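Local coordinates for protein butyryl-CoA dehydrogenase (PDB 6CXT) that belongs to the flavin-dependent acyl-CoA dehydrogenase fold family and binds FAD and the ligand FK4, at residues Y169-A183 with A224-S238. Sequence-based numbering, arbitrary orientation.
With FK4 (S-[2-({N-[(2R)-2-hydroxy-4-{[(R)-hydroxy(oxo)-lambda~5~-phosphanyl]oxy}-3,3-dimethylbutanoyl]-beta-alanyl}amino)ethyl] 1H-pyrrole-2-carbothioate), chain C.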
loop_
_atom_site.group_PDB
_atom_site.type_symbol
_atom_site.label_atom_id
_atom_site.label_comp_id
_atom_site.label_asym_id
_atom_site.label_seq_id
_atom_site.Cartn_x
_atom_site.Cartn_y
_atom_site.Cartn_z
ATOM N N TYR B 169 25.120 8.603 -27.215
ATOM C CA TYR B 169 24.645 7.394 -27.873
ATOM C C TYR B 169 23.879 7.888 -29.082
ATOM O O TYR B 169 23.010 8.761 -28.965
ATOM C CB TYR B 169 23.768 6.508 -26.878
ATOM C CG TYR B 169 24.611 5.920 -25.778
ATOM C CD1 TYR B 169 24.863 6.629 -24.589
ATOM C CD2 TYR B 169 25.132 4.659 -25.892
ATOM C CE1 TYR B 169 25.680 6.106 -23.609
ATOM C CE2 TYR B 169 25.930 4.114 -24.897
ATOM C CZ TYR B 169 26.184 4.834 -23.758
ATOM O OH TYR B 169 26.977 4.275 -22.796
ATOM N N ALA B 170 24.234 7.379 -30.280
ATOM C CA ALA B 170 23.740 7.971 -31.529
ATOM C C ALA B 170 23.378 6.840 -32.515
ATOM O O ALA B 170 23.947 5.780 -32.415
ATOM C CB ALA B 170 24.794 8.902 -32.151
ATOM N N THR B 171 22.432 7.082 -33.409
ATOM C CA THR B 171 22.122 6.063 -34.435
ATOM C C THR B 171 23.174 6.118 -35.569
ATOM O O THR B 171 23.310 7.161 -36.235
ATOM C CB THR B 171 20.731 6.298 -34.989
ATOM O OG1 THR B 171 19.812 6.248 -33.888
ATOM C CG2 THR B 171 20.341 5.169 -36.009
ATOM N N THR B 172 23.908 5.023 -35.739
ATOM C CA THR B 172 24.769 4.850 -36.905
ATOM C C THR B 172 24.153 4.084 -38.102
ATOM O O THR B 172 24.641 4.245 -39.246
ATOM C CB THR B 172 26.125 4.288 -36.537
ATOM O OG1 THR B 172 25.969 3.167 -35.660
ATOM C CG2 THR B 172 26.992 5.379 -35.868
ATOM N N ASN B 173 23.077 3.303 -37.875
ATOM C CA ASN B 173 22.410 2.554 -38.975
ATOM C C ASN B 173 20.975 2.204 -38.583
ATOM O O ASN B 173 20.760 1.262 -37.824
ATOM C CB ASN B 173 23.248 1.309 -39.350
ATOM C CG ASN B 173 22.743 0.563 -40.622
ATOM O OD1 ASN B 173 23.546 -0.063 -41.313
ATOM N ND2 ASN B 173 21.455 0.581 -40.888
ATOM N N LYS B 174 20.018 2.972 -39.090
ATOM C CA LYS B 174 18.590 2.829 -38.777
ATOM C C LYS B 174 18.087 1.400 -38.985
ATOM O O LYS B 174 17.302 0.880 -38.183
ATOM C CB LYS B 174 17.774 3.782 -39.647
ATOM C CG LYS B 174 16.725 4.620 -38.920
ATOM C CD LYS B 174 16.274 5.838 -39.749
ATOM C CE LYS B 174 17.401 6.827 -40.094
ATOM N NZ LYS B 174 17.904 6.600 -41.538
ATOM N N LYS B 175 18.595 0.753 -40.035
ATOM C CA LYS B 175 18.133 -0.574 -40.467
ATOM C C LYS B 175 18.657 -1.656 -39.533
ATOM O O LYS B 175 18.092 -2.727 -39.478
ATOM C CB LYS B 175 18.550 -0.889 -41.928
ATOM C CG LYS B 175 18.020 0.081 -42.995
ATOM C CD LYS B 175 19.136 0.989 -43.564
ATOM C CE LYS B 175 19.378 2.318 -42.808
ATOM N NZ LYS B 175 18.259 3.294 -42.985
ATOM N N HIS B 176 19.751 -1.415 -38.814
ATOM C CA HIS B 176 20.176 -2.428 -37.878
ATOM C C HIS B 176 19.416 -2.380 -36.475
ATOM O O HIS B 176 19.764 -3.135 -35.581
ATOM C CB HIS B 176 21.683 -2.472 -37.726
ATOM C CG HIS B 176 22.411 -2.797 -39.004
ATOM N ND1 HIS B 176 23.766 -2.571 -39.175
ATOM C CD2 HIS B 176 21.969 -3.344 -40.171
ATOM C CE1 HIS B 176 24.128 -2.973 -40.385
ATOM N NE2 HIS B 176 23.055 -3.437 -41.011
ATOM N N GLY B 177 18.396 -1.523 -36.366
ATOM C CA GLY B 177 17.532 -1.332 -35.139
ATOM C C GLY B 177 18.370 -1.291 -33.878
ATOM O O GLY B 177 19.284 -0.453 -33.736
ATOM N N TYR B 178 18.102 -2.269 -33.003
ATOM C CA TYR B 178 18.778 -2.480 -31.726
ATOM C C TYR B 178 20.282 -2.569 -31.824
ATOM O O TYR B 178 21.004 -2.175 -30.885
ATOM C CB TYR B 178 18.164 -3.766 -31.064
ATOM C CG TYR B 178 18.874 -4.383 -29.890
ATOM C CD1 TYR B 178 19.071 -3.664 -28.699
ATOM C CD2 TYR B 178 19.327 -5.720 -29.951
ATOM C CE1 TYR B 178 19.713 -4.255 -27.605
ATOM C CE2 TYR B 178 19.974 -6.326 -28.872
ATOM C CZ TYR B 178 20.159 -5.587 -27.692
ATOM O OH TYR B 178 20.781 -6.189 -26.618
ATOM N N LEU B 179 20.794 -3.084 -32.953
ATOM C CA LEU B 179 22.241 -3.198 -33.082
ATOM C C LEU B 179 22.775 -2.132 -34.075
ATOM O O LEU B 179 23.846 -2.305 -34.697
ATOM C CB LEU B 179 22.653 -4.627 -33.445
ATOM C CG LEU B 179 22.191 -5.719 -32.468
ATOM C CD1 LEU B 179 22.471 -7.075 -33.101
ATOM C CD2 LEU B 179 22.921 -5.627 -31.108
ATOM N N GLY B 180 21.996 -1.059 -34.217
ATOM C CA GLY B 180 22.366 0.087 -35.066
ATOM C C GLY B 180 22.773 1.414 -34.409
ATOM O O GLY B 180 22.699 2.487 -35.068
ATOM N N GLN B 181 23.260 1.348 -33.162
ATOM C CA GLN B 181 23.644 2.547 -32.432
ATOM C C GLN B 181 25.076 2.410 -32.057
ATOM O O GLN B 181 25.589 1.311 -31.993
ATOM C CB GLN B 181 22.754 2.704 -31.134
ATOM C CG GLN B 181 21.312 2.997 -31.441
ATOM C CD GLN B 181 20.384 2.856 -30.212
ATOM O OE1 GLN B 181 20.828 2.432 -29.160
ATOM N NE2 GLN B 181 19.119 3.222 -30.367
ATOM N N THR B 182 25.737 3.535 -31.748
ATOM C CA THR B 182 27.130 3.529 -31.330
ATOM C C THR B 182 27.358 4.570 -30.222
ATOM O O THR B 182 26.692 5.605 -30.208
ATOM C CB THR B 182 28.041 3.863 -32.600
ATOM O OG1 THR B 182 27.762 2.888 -33.641
ATOM C CG2 THR B 182 29.505 3.878 -32.287
ATOM N N ALA B 183 28.283 4.246 -29.321
ATOM C CA ALA B 183 28.686 5.116 -28.238
ATOM C C ALA B 183 29.942 5.890 -28.600
ATOM O O ALA B 183 30.906 5.311 -29.145
ATOM C CB ALA B 183 28.937 4.301 -26.985
ATOM N N ALA B 224 35.168 6.764 -30.512
ATOM C CA ALA B 224 34.116 5.732 -30.414
ATOM C C ALA B 224 34.459 4.768 -29.294
ATOM O O ALA B 224 35.626 4.410 -29.089
ATOM C CB ALA B 224 33.884 4.993 -31.737
ATOM N N LEU B 225 33.425 4.394 -28.535
ATOM C CA LEU B 225 33.529 3.337 -27.538
ATOM C C LEU B 225 32.996 2.049 -28.184
ATOM O O LEU B 225 31.840 2.000 -28.649
ATOM C CB LEU B 225 32.668 3.703 -26.329
ATOM C CG LEU B 225 33.305 4.206 -25.049
ATOM C CD1 LEU B 225 34.604 4.964 -25.287
ATOM C CD2 LEU B 225 32.279 4.973 -24.219
ATOM N N GLY B 226 33.838 1.023 -28.195
ATOM C CA GLY B 226 33.491 -0.270 -28.806
ATOM C C GLY B 226 33.392 -0.146 -30.316
ATOM O O GLY B 226 33.938 0.772 -30.893
ATOM N N ARG B 227 32.658 -1.047 -30.938
ATOM C CA ARG B 227 32.498 -1.093 -32.388
ATOM C C ARG B 227 31.250 -0.361 -32.821
ATOM O O ARG B 227 30.311 -0.197 -32.027
ATOM C CB ARG B 227 32.405 -2.580 -32.827
ATOM C CG ARG B 227 33.729 -3.320 -32.797
ATOM C CD ARG B 227 33.519 -4.822 -32.736
ATOM N NE ARG B 227 33.819 -5.319 -31.390
ATOM C CZ ARG B 227 33.274 -6.388 -30.807
ATOM N NH1 ARG B 227 32.353 -7.115 -31.429
ATOM N NH2 ARG B 227 33.638 -6.714 -29.572
ATOM N N GLU B 228 31.188 0.071 -34.078
ATOM C CA GLU B 228 29.916 0.519 -34.634
ATOM C C GLU B 228 28.832 -0.537 -34.372
ATOM O O GLU B 228 29.071 -1.751 -34.544
ATOM C CB GLU B 228 30.009 0.832 -36.132
ATOM C CG GLU B 228 28.777 1.564 -36.695
ATOM C CD GLU B 228 27.639 0.635 -37.179
ATOM O OE1 GLU B 228 28.004 -0.450 -37.705
ATOM O OE2 GLU B 228 26.399 0.972 -37.076
ATOM N N GLY B 229 27.656 -0.063 -33.949
ATOM C CA GLY B 229 26.498 -0.935 -33.666
ATOM C C GLY B 229 26.352 -1.461 -32.234
ATOM O O GLY B 229 25.263 -1.984 -31.885
ATOM N N GLN B 230 27.419 -1.373 -31.435
ATOM C CA GLN B 230 27.430 -1.889 -30.063
ATOM C C GLN B 230 26.785 -0.917 -29.021
ATOM O O GLN B 230 26.774 -1.239 -27.843
ATOM C CB GLN B 230 28.832 -2.232 -29.574
ATOM C CG GLN B 230 29.483 -3.407 -30.285
ATOM C CD GLN B 230 30.790 -3.882 -29.644
ATOM O OE1 GLN B 230 31.627 -3.105 -29.158
ATOM N NE2 GLN B 230 30.978 -5.200 -29.667
ATOM N N GLY B 231 26.304 0.230 -29.481
ATOM C CA GLY B 231 25.818 1.336 -28.632
ATOM C C GLY B 231 24.770 0.871 -27.617
ATOM O O GLY B 231 24.909 1.164 -26.407
ATOM N N ALA B 232 23.732 0.172 -28.092
ATOM C CA ALA B 232 22.672 -0.300 -27.185
ATOM C C ALA B 232 23.194 -1.184 -26.048
ATOM O O ALA B 232 22.786 -1.013 -24.885
ATOM C CB ALA B 232 21.558 -0.984 -27.946
ATOM N N ARG B 233 24.099 -2.107 -26.356
ATOM C CA ARG B 233 24.652 -3.024 -25.364
ATOM C C ARG B 233 25.681 -2.408 -24.445
ATOM O O ARG B 233 25.786 -2.772 -23.262
ATOM C CB ARG B 233 25.135 -4.341 -26.015
ATOM C CG ARG B 233 23.956 -5.088 -26.661
ATOM C CD ARG B 233 24.327 -6.380 -27.396
ATOM N NE ARG B 233 24.778 -7.411 -26.474
ATOM C CZ ARG B 233 23.994 -8.251 -25.791
ATOM N NH1 ARG B 233 22.655 -8.244 -25.912
ATOM N NH2 ARG B 233 24.582 -9.135 -24.986
ATOM N N ILE B 234 26.445 -1.452 -24.951
ATOM C CA ILE B 234 27.326 -0.688 -24.081
ATOM C C ILE B 234 26.465 0.179 -23.113
ATOM O O ILE B 234 26.809 0.301 -21.943
ATOM C CB ILE B 234 28.299 0.211 -24.907
ATOM C CG1 ILE B 234 29.332 -0.725 -25.587
ATOM C CG2 ILE B 234 29.043 1.225 -23.998
ATOM C CD1 ILE B 234 30.314 -0.039 -26.512
ATOM N N PHE B 235 25.401 0.766 -23.633
ATOM C CA PHE B 235 24.511 1.541 -22.763
ATOM C C PHE B 235 23.921 0.608 -21.666
ATOM O O PHE B 235 24.002 0.902 -20.467
ATOM C CB PHE B 235 23.397 2.200 -23.514
ATOM C CG PHE B 235 22.516 2.993 -22.590
ATOM C CD1 PHE B 235 23.054 4.130 -21.920
ATOM C CD2 PHE B 235 21.218 2.538 -22.265
ATOM C CE1 PHE B 235 22.280 4.837 -20.986
ATOM C CE2 PHE B 235 20.437 3.265 -21.344
ATOM C CZ PHE B 235 20.970 4.401 -20.722
ATOM N N ALA B 236 23.394 -0.555 -22.077
ATOM C CA ALA B 236 22.932 -1.533 -21.078
ATOM C C ALA B 236 24.013 -1.851 -20.055
ATOM O O ALA B 236 23.726 -1.951 -18.843
ATOM C CB ALA B 236 22.375 -2.806 -21.733
ATOM N N ALA B 237 25.267 -1.987 -20.474
ATOM C CA ALA B 237 26.303 -2.322 -19.516
ATOM C C ALA B 237 26.607 -1.165 -18.553
ATOM O O ALA B 237 26.949 -1.355 -17.372
ATOM C CB ALA B 237 27.594 -2.736 -20.224
ATOM N N SER B 238 26.459 0.038 -19.055
ATOM C CA SER B 238 26.736 1.224 -18.219
ATOM C C SER B 238 25.569 1.391 -17.190
ATOM O O SER B 238 25.813 1.725 -16.060
ATOM C CB SER B 238 26.941 2.418 -19.128
ATOM O OG SER B 238 26.013 3.446 -19.025
HETATM O O01 FK4 C . 18.657 -4.273 -21.467
HETATM P P02 FK4 C . 18.228 -3.622 -22.824
HETATM O O03 FK4 C . 17.240 -2.406 -22.742
HETATM C C04 FK4 C . 16.238 -2.411 -21.767
HETATM C C05 FK4 C . 15.017 -1.609 -22.103
HETATM C C06 FK4 C . 14.052 -1.694 -20.891
HETATM C C07 FK4 C . 14.382 -2.225 -23.378
HETATM C C08 FK4 C . 15.371 -0.137 -22.442
HETATM O O09 FK4 C . 14.315 0.547 -23.072
HETATM C C10 FK4 C . 15.896 0.660 -21.231
HETATM N N11 FK4 C . 15.077 1.817 -20.901
HETATM C C12 FK4 C . 15.457 2.606 -19.783
HETATM C C13 FK4 C . 16.389 3.769 -20.188
HETATM C C14 FK4 C . 17.264 4.210 -19.093
HETATM N N15 FK4 C . 17.625 5.551 -19.263
HETATM C C16 FK4 C . 18.569 6.163 -18.326
HETATM C C17 FK4 C . 19.370 7.301 -18.988
HETATM S S18 FK4 C . 20.823 7.730 -18.073
HETATM C C19 FK4 C . 20.151 8.284 -16.505
HETATM C C20 FK4 C . 21.314 8.853 -15.793
HETATM C C21 FK4 C . 21.319 9.636 -14.660
HETATM C C22 FK4 C . 22.680 9.879 -14.377
HETATM C C23 FK4 C . 23.470 9.239 -15.363
HETATM N N24 FK4 C . 22.657 8.600 -16.230
HETATM O O25 FK4 C . 18.938 8.583 -16.435
HETATM O O26 FK4 C . 17.663 3.493 -18.179
HETATM O O27 FK4 C . 16.903 0.342 -20.512
HETATM O O28 FK4 C . 19.468 -3.157 -23.513
HETATM O O HOH W 1 26.688 5.441 -20.511
HETATM O O HOH W 2 25.050 -1.282 -37.031
HETATM O O HOH W 3 23.236 -0.566 -30.883
HETATM O O HOH W 4 29.503 1.544 -29.764
#
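Where the beta-sheet middle domain of this acyl-CoA dehydrogenase fold passes into its C-terminal helical domain, the hairpin of strands 165-171 and 181-187 packs against the start of helix 231-245, and Tyr169 meets Phe235 in a T-shaped stack. Phe235 turns its edge to the tyrosine face, CD1 lying 3.7 Å from Tyr169 CE1, with the ring planes 75° apart. A chi1 of -179° carries the Phe235 ring away from its own backbone N to lie between Tyr169 and FK4, with CZ 3.7 Å from FK4 C17. Beyond the tyrosine ring, water 1 joins Tyr169 OH to Ser238 OG.

Ahead of the helix, the type II turn from Arg227 to Gln230 is tied down by a short relay. Gly229 N donates almost straight (168°) to Thr182 OG1 at 3.0 Å; that hydroxyl donates to Thr172 OG1, which in turn donates a hydrogen bond to Glu228 OE2 (2.6 Å) on the anti lone pair. Water 2 also donates to OE2 and to Leu179 O, fixing the carboxylate against the hairpin loop. Near the helix start, Ala232 CB lies 3.7 Å from Tyr178 CD1, while water 3 accepts from Gln181 N and Ala232 N. Arg233, bent at chi3, donates from NH1 to Tyr178 OH at 2.9 Å, the hydroxyl tilted out of the guanidinium plane, and its NE forms a salt bridge with Glu55 of the neighbouring alpha/beta hydrolase fold chain. The contact thus forms the sheet-to-helix junction of the acyl-CoA dehydrogenase fold, with Phe235 and Ala236 lining the FK4 pocket.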